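Local structure of CRISPR protein (Archaeoglobus fulgidus, 4MJK) at residues A[217-221]-A[248-252]. The protein is a Cas5-family CRISPR protein, probably of type I-A, that is likely to serve as a subunit of a Cascade-like RNA-guided surveillance complex. Numbering follows the deposited sequence.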
loop_
_atom_site.group_PDB
_atom_site.type_symbol
_atom_site.label_atom_id
_atom_site.label_comp_id
_atom_site.label_asym_id
_atom_site.label_seq_id
_atom_site.Cartn_x
_atom_site.Cartn_y
_atom_site.Cartn_z
HETATM N N MSE A 217 -27.556 1.392 26.222
HETATM C CA MSE A 217 -28.616 2.084 25.496
HETATM C C MSE A 217 -28.729 3.524 25.971
HETATM O O MSE A 217 -29.770 4.164 25.818
HETATM C CB MSE A 217 -29.951 1.354 25.671
HETATM C CG MSE A 217 -30.260 0.364 24.554
HETATM SE SE MSE A 217 -28.770 -0.864 24.192
HETATM C CE MSE A 217 -28.272 -1.313 26.023
ATOM N N SER A 218 -27.642 4.028 26.546
ATOM C CA SER A 218 -27.599 5.392 27.048
ATOM C C SER A 218 -26.251 6.026 26.720
ATOM O O SER A 218 -26.177 7.016 25.995
ATOM C CB SER A 218 -27.854 5.429 28.566
ATOM O OG SER A 218 -29.223 5.376 28.893
ATOM N N TYR A 219 -25.187 5.448 27.267
ATOM C CA TYR A 219 -23.844 5.965 27.054
ATOM C C TYR A 219 -23.331 5.556 25.690
ATOM O O TYR A 219 -22.463 6.214 25.121
ATOM C CB TYR A 219 -22.889 5.501 28.158
ATOM C CG TYR A 219 -23.021 6.311 29.429
ATOM C CD1 TYR A 219 -22.391 7.544 29.556
ATOM C CD2 TYR A 219 -23.786 5.853 30.494
ATOM C CE1 TYR A 219 -22.513 8.295 30.707
ATOM C CE2 TYR A 219 -23.916 6.603 31.655
ATOM C CZ TYR A 219 -23.272 7.821 31.755
ATOM O OH TYR A 219 -23.395 8.576 32.902
ATOM N N ILE A 220 -23.871 4.462 25.168
ATOM C CA ILE A 220 -23.596 4.067 23.794
ATOM C C ILE A 220 -24.812 4.433 22.955
ATOM O O ILE A 220 -24.741 4.486 21.725
ATOM C CB ILE A 220 -23.319 2.562 23.673
ATOM C CG1 ILE A 220 -22.531 2.278 22.393
ATOM C CG2 ILE A 220 -24.621 1.775 23.715
ATOM C CD1 ILE A 220 -21.186 2.999 22.328
ATOM N N SER A 221 -25.916 4.697 23.658
ATOM C CA SER A 221 -27.186 5.135 23.076
ATOM C C SER A 221 -27.247 4.980 21.571
ATOM O O SER A 221 -27.061 3.890 21.023
ATOM C CB SER A 221 -27.457 6.604 23.429
ATOM O OG SER A 221 -28.254 6.729 24.597
ATOM N N GLY A 248 -22.179 -0.970 33.581
ATOM C CA GLY A 248 -23.107 -0.018 32.997
ATOM C C GLY A 248 -23.790 -0.600 31.781
ATOM O O GLY A 248 -24.286 -1.714 31.840
ATOM N N ASP A 249 -23.811 0.147 30.681
ATOM C CA ASP A 249 -24.412 -0.339 29.426
ATOM C C ASP A 249 -23.545 -1.355 28.649
ATOM O O ASP A 249 -23.919 -1.786 27.554
ATOM C CB ASP A 249 -24.739 0.838 28.494
ATOM C CG ASP A 249 -25.588 1.906 29.171
ATOM O OD1 ASP A 249 -26.535 1.540 29.904
ATOM O OD2 ASP A 249 -25.304 3.112 28.977
ATOM N N PHE A 250 -22.391 -1.724 29.204
ATOM C CA PHE A 250 -21.426 -2.525 28.458
ATOM C C PHE A 250 -21.202 -3.875 29.093
ATOM O O PHE A 250 -21.356 -4.025 30.305
ATOM C CB PHE A 250 -20.089 -1.792 28.352
ATOM C CG PHE A 250 -20.167 -0.522 27.572
ATOM C CD1 PHE A 250 -20.488 0.675 28.205
ATOM C CD2 PHE A 250 -19.947 -0.521 26.200
ATOM C CE1 PHE A 250 -20.574 1.853 27.488
ATOM C CE2 PHE A 250 -20.033 0.648 25.471
ATOM C CZ PHE A 250 -20.345 1.842 26.113
ATOM N N LYS A 251 -20.823 -4.841 28.259
ATOM C CA LYS A 251 -20.535 -6.199 28.686
ATOM C C LYS A 251 -19.345 -6.702 27.894
ATOM O O LYS A 251 -19.083 -6.226 26.794
ATOM C CB LYS A 251 -21.708 -7.127 28.376
ATOM C CG LYS A 251 -23.041 -6.747 29.024
ATOM C CD LYS A 251 -23.022 -7.045 30.514
ATOM C CE LYS A 251 -24.375 -6.768 31.150
ATOM N NZ LYS A 251 -24.273 -6.852 32.625
ATOM N N ALA A 252 -18.661 -7.690 28.446
ATOM C CA ALA A 252 -17.614 -8.411 27.751
ATOM C C ALA A 252 -18.186 -9.706 27.185
ATOM O O ALA A 252 -18.954 -10.400 27.863
ATOM C CB ALA A 252 -16.484 -8.718 28.713
#
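A carboxylate set just ahead of a strand can tie down an irregular loop by accepting a hydrogen bond from a backbone NH, and the pairing of 217-221 with 248-252 illustrates this principle. Gly-248 leads into the segment without touching the loop. Asp-249 follows, its CA-to-CB bond directed toward the loop, and its OD2 accepts a hydrogen bond from the backbone N of Tyr-219 at 2.9 Å with an N-H...O angle of 172°, almost straight. The same OD2 rests 3.5 Å from CB of Ser-218 and 3.5 Å from CD2 of Tyr-219, where it meets the edge of the phenol ring. Met-217, a poorly ordered selenomethionine residue, brings its backbone N to 3.6 Å from CG of Asp-249; here the CA atoms of the two residues come as near as 6.2 Å. Phe-250 adds the apolar part of the contact: its CZ lies 3.9 Å from CB of Ile-220, a buried van der Waals contact, and its CE1 is 4.4 Å from CB of Tyr-219. At Lys-251 and Ala-252 the strand runs on past the loop; the amine of Lys-251 forms a salt bridge with Asp-171. Strand 250-255 belongs to the antiparallel sheet, between strands 157-170 and 258-263. The loop joining strands 196-202 and 225-231, resuming at Met-217 after the unmodelled residues 209-216, packs against its start in this Cas5-family protein, where Met-217 and Ile-220 also touch Arg-263 of 258-263, an edge strand of the sheet within this chain.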